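Local coordinates for protein GH3 beta-N-acetylglucosaminidase (Paenibacillaceae, PDB 6K5J) that probably releases terminal N-acetylglucosamine from beta-linked N-acetylglucosaminides by hydrolysis, as a family 3 beta-N-acetylglucosaminidase, at residues 144-147 against 148-151; 216-219 against 220-224. All coordinates share one frame; numbering follows the deposited sequence.

Interaction 1: 144-147 against 148-151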
loop_
_atom_site.group_PDB
_atom_site.type_symbol
_atom_site.label_atom_id
_atom_site.label_comp_id
_atom_site.label_asym_id
_atom_site.label_seq_id
_atom_site.Cartn_x
_atom_site.Cartn_y
_atom_site.Cartn_z
ATOM N N PRO A 144 8.649 -3.479 -14.961
ATOM C CA PRO A 144 9.453 -2.563 -14.129
ATOM C C PRO A 144 9.038 -1.110 -14.269
ATOM O O PRO A 144 9.295 -0.320 -13.349
ATOM C CB PRO A 144 10.894 -2.801 -14.618
ATOM C CG PRO A 144 10.744 -3.356 -16.020
ATOM C CD PRO A 144 9.438 -4.123 -16.028
ATOM N N GLY A 145 8.369 -0.747 -15.367
ATOM C CA GLY A 145 7.808 0.577 -15.576
ATOM C C GLY A 145 6.526 0.883 -14.830
ATOM O O GLY A 145 6.049 2.017 -14.909
ATOM N N ASN A 146 5.954 -0.074 -14.103
ATOM C CA ASN A 146 4.668 0.153 -13.446
ATOM C C ASN A 146 4.752 1.370 -12.523
ATOM O O ASN A 146 5.555 1.370 -11.575
ATOM C CB ASN A 146 4.237 -1.082 -12.658
ATOM C CG ASN A 146 2.798 -0.977 -12.154
ATOM O OD1 ASN A 146 2.376 0.059 -11.634
ATOM N ND2 ASN A 146 2.039 -2.051 -12.321
ATOM N N PRO A 147 3.975 2.427 -12.771
ATOM C CA PRO A 147 4.130 3.664 -11.997
ATOM C C PRO A 147 3.326 3.720 -10.709
ATOM O O PRO A 147 3.468 4.697 -9.967
ATOM C CB PRO A 147 3.618 4.730 -12.973
ATOM C CG PRO A 147 2.485 4.025 -13.682
ATOM C CD PRO A 147 2.984 2.581 -13.860
ATOM N N VAL A 148 2.487 2.729 -10.423
ATOM C CA VAL A 148 1.620 2.797 -9.255
ATOM C C VAL A 148 1.812 1.628 -8.291
ATOM O O VAL A 148 1.539 1.788 -7.087
ATOM C CB VAL A 148 0.136 2.916 -9.679
ATOM C CG1 VAL A 148 -0.300 1.708 -10.467
ATOM C CG2 VAL A 148 -0.780 3.143 -8.462
ATOM N N ILE A 149 2.309 0.478 -8.743
ATOM C CA ILE A 149 2.517 -0.659 -7.847
ATOM C C ILE A 149 3.961 -0.648 -7.344
ATOM O O ILE A 149 4.227 -0.184 -6.230
ATOM C CB ILE A 149 2.138 -1.980 -8.546
ATOM C CG1 ILE A 149 0.697 -1.902 -9.069
ATOM C CG2 ILE A 149 2.312 -3.196 -7.595
ATOM C CD1 ILE A 149 -0.379 -1.579 -7.988
ATOM N N GLY A 150 4.908 -1.130 -8.152
ATOM C CA GLY A 150 6.308 -1.057 -7.735
ATOM C C GLY A 150 6.537 -1.872 -6.475
ATOM O O GLY A 150 6.105 -3.027 -6.384
ATOM N N VAL A 151 7.159 -1.262 -5.453
ATOM C CA VAL A 151 7.494 -2.009 -4.230
ATOM C C VAL A 151 6.261 -2.381 -3.409
ATOM O O VAL A 151 6.373 -3.063 -2.382
ATOM C CB VAL A 151 8.485 -1.237 -3.336
ATOM C CG1 VAL A 151 9.809 -0.982 -4.071
ATOM C CG2 VAL A 151 7.862 0.068 -2.830
#
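The amide oxygen of Asn146 takes two backbone N-H groups at once, from Val148 and from Ile149. Val148 N lies 2.9 Å from Asn146 OD1 with an N-H...O angle of 162°, and it approaches in the plane of the side-chain amide. Val148 also brings its CG1 methyl to 3.4 Å from Asn146 OD1, since that branch sits between the backbone N and the carbonyl carbon. Beyond this contact its side chain touches Asp193 and a bound N-acetylglucosamine. Ile149 N donates to Asn146 OD1 over the same 2.9 Å, but from above the carbonyl plane, 56° out of it, so the two donors meet the oxygen from clearly different directions. The Asn146 amide can receive both because its CG stands anti to the backbone N (chi1 -170°), folding the side chain back over the following residues. Ile149 CG1 packs 3.5 Å from Asn146 ND2, the two side chains running obliquely past one another, while ND2 itself donates to the carbonyls of His187 and Gly188. The buried amide is thus held at both ends, which fixes its flip. At Gly150 the chain adopts a positive phi; its N is 4.3 Å from Asn146 O and bonds instead to Asn141 OD1. The OD1 bond to the N-H two residues on defines an Asx turn, with Pro147 at its middle position, and the same oxygen also takes the N-H of Ile149, three residues on; the turn shapes a loop of the family 3 TIM-barrel domain whose Val148 touches the N-acetylglucosamine.

Interaction 2: 216-219 against 220-224; sequences FREA and IARGV
Glu218 O accepts two N-H groups of Arg222, the backbone N at 3.2 Å and NH1 at 3.1 Å, which reach it from opposite faces of its carbonyl plane. This is the last turn of helix 213-222, closed by Gly223 at positive phi (105°) and braced by an i to i+4 salt bridge. That bridge joins Glu218 OE1 to Arg222 NH1 over a short 2.5 Å, nearly along the C-O axis, the carboxylate and guanidinium planes standing 58° apart. Glu218 gets there because its chain bends at chi2 (-67°), whereas the Arg222 chain runs extended from CG to NE alongside it. With an alanine here, Arg222 NH1 would probably lose its carboxylate mate and keep just the backbone bond, leaving the guanidinium freer to swing. In the two preceding rungs of the same helix, Ile220 N bonds to Phe216 O and Ala221 N to Arg217 O, each at 2.9 Å. On the buried face, Phe216 meets Phe184 edge-to-face, and Ala219 CB lies 4.4 Å from Val224 CB. Ala219 O receives weak bonds from Arg222 N and Gly223 N, and a water donates to it at 2.8 Å while also bonding weakly to Gly223 O.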
loop_
_atom_site.group_PDB
_atom_site.type_symbol
_atom_site.label_atom_id
_atom_site.label_comp_id
_atom_site.label_asym_id
_atom_site.label_seq_id
_atom_site.Cartn_x
_atom_site.Cartn_y
_atom_site.Cartn_z
ATOM N N PHE A 216 -4.797 -14.353 -6.386
ATOM C CA PHE A 216 -6.167 -14.149 -5.920
ATOM C C PHE A 216 -6.889 -15.479 -5.715
ATOM O O PHE A 216 -7.611 -15.647 -4.727
ATOM C CB PHE A 216 -6.936 -13.262 -6.902
ATOM C CG PHE A 216 -6.438 -11.843 -6.942
ATOM C CD1 PHE A 216 -6.760 -10.953 -5.928
ATOM C CD2 PHE A 216 -5.637 -11.402 -7.990
ATOM C CE1 PHE A 216 -6.298 -9.638 -5.957
ATOM C CE2 PHE A 216 -5.178 -10.084 -8.028
ATOM C CZ PHE A 216 -5.519 -9.202 -7.017
ATOM N N ARG A 217 -6.695 -16.434 -6.632
ATOM C CA ARG A 217 -7.280 -17.768 -6.474
ATOM C C ARG A 217 -6.817 -18.417 -5.182
ATOM O O ARG A 217 -7.614 -19.018 -4.456
ATOM C CB ARG A 217 -6.902 -18.675 -7.657
ATOM C CG ARG A 217 -7.645 -18.422 -8.945
ATOM C CD ARG A 217 -7.446 -19.598 -9.927
ATOM N NE ARG A 217 -6.034 -19.967 -10.070
ATOM C CZ ARG A 217 -5.280 -19.592 -11.100
ATOM N NH1 ARG A 217 -5.802 -18.838 -12.064
ATOM N NH2 ARG A 217 -4.005 -19.951 -11.161
ATOM N N GLU A 218 -5.517 -18.324 -4.892
ATOM C CA GLU A 218 -4.991 -18.948 -3.686
ATOM C C GLU A 218 -5.552 -18.291 -2.434
ATOM O O GLU A 218 -5.831 -18.977 -1.447
ATOM C CB GLU A 218 -3.460 -18.887 -3.683
ATOM C CG GLU A 218 -2.815 -19.612 -4.850
ATOM C CD GLU A 218 -3.029 -21.117 -4.766
ATOM O OE1 GLU A 218 -3.261 -21.615 -3.640
ATOM O OE2 GLU A 218 -2.969 -21.795 -5.818
ATOM N N ALA A 219 -5.694 -16.960 -2.443
ATOM C CA ALA A 219 -6.271 -16.256 -1.296
ATOM C C ALA A 219 -7.733 -16.635 -1.099
ATOM O O ALA A 219 -8.182 -16.889 0.027
ATOM C CB ALA A 219 -6.143 -14.739 -1.488
ATOM N N ILE A 220 -8.493 -16.663 -2.190
ATOM C CA ILE A 220 -9.908 -17.024 -2.118
ATOM C C ILE A 220 -10.068 -18.440 -1.587
ATOM O O ILE A 220 -10.911 -18.700 -0.713
ATOM C CB ILE A 220 -10.556 -16.853 -3.506
ATOM C CG1 ILE A 220 -10.661 -15.368 -3.854
ATOM C CG2 ILE A 220 -11.946 -17.505 -3.559
ATOM C CD1 ILE A 220 -10.874 -15.098 -5.343
ATOM N N ALA A 221 -9.235 -19.370 -2.076
ATOM C CA ALA A 221 -9.309 -20.758 -1.618
ATOM C C ALA A 221 -9.097 -20.869 -0.112
ATOM O O ALA A 221 -9.754 -21.678 0.557
ATOM C CB ALA A 221 -8.280 -21.615 -2.364
ATOM N N ARG A 222 -8.186 -20.072 0.446
ATOM C CA ARG A 222 -7.872 -20.184 1.863
ATOM C C ARG A 222 -8.794 -19.364 2.751
ATOM O O ARG A 222 -8.790 -19.563 3.970
ATOM C CB ARG A 222 -6.415 -19.786 2.119
ATOM C CG ARG A 222 -5.438 -20.856 1.659
ATOM C CD ARG A 222 -4.050 -20.290 1.422
ATOM N NE ARG A 222 -3.123 -21.330 0.973
ATOM C CZ ARG A 222 -3.072 -21.812 -0.267
ATOM N NH1 ARG A 222 -3.891 -21.348 -1.204
ATOM N NH2 ARG A 222 -2.193 -22.760 -0.576
ATOM N N GLY A 223 -9.584 -18.463 2.179
ATOM C CA GLY A 223 -10.492 -17.659 2.969
ATOM C C GLY A 223 -10.006 -16.235 3.126
ATOM O O GLY A 223 -9.099 -15.979 3.925
ATOM N N VAL A 224 -10.574 -15.300 2.362
ATOM C CA VAL A 224 -10.202 -13.890 2.461
ATOM C C VAL A 224 -11.470 -13.056 2.630
ATOM O O VAL A 224 -12.475 -13.278 1.945
ATOM C CB VAL A 224 -9.376 -13.420 1.242
ATOM C CG1 VAL A 224 -10.170 -13.561 -0.058
ATOM C CG2 VAL A 224 -8.878 -11.970 1.448
HETATM O O HOH W 1 -6.618 -16.224 2.296
#

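In the fold
Both interactions belong to the TIM-barrel domain and come in series along the chain, 144-151 well before 216-224. Their centres are about 24 Å apart and their nearest atoms about 9 Å, without touching. Interaction 1 sits in the long loop between strand 132-133 and helix 158-174. Its centre is about 12 Å from the centre of the chain; interaction 2, its centre about 19 Å from it, ends the helix that leads into strand 226-229. These two strands flank strand 178-184 in one parallel sheet. That middle strand relates the contacts: Phe216 packs on its Val181, while the loop of interaction 1 lies against the segment just after that strand. One contact therefore shapes the loop that touches the N-acetylglucosamine, the other a surrounding helix.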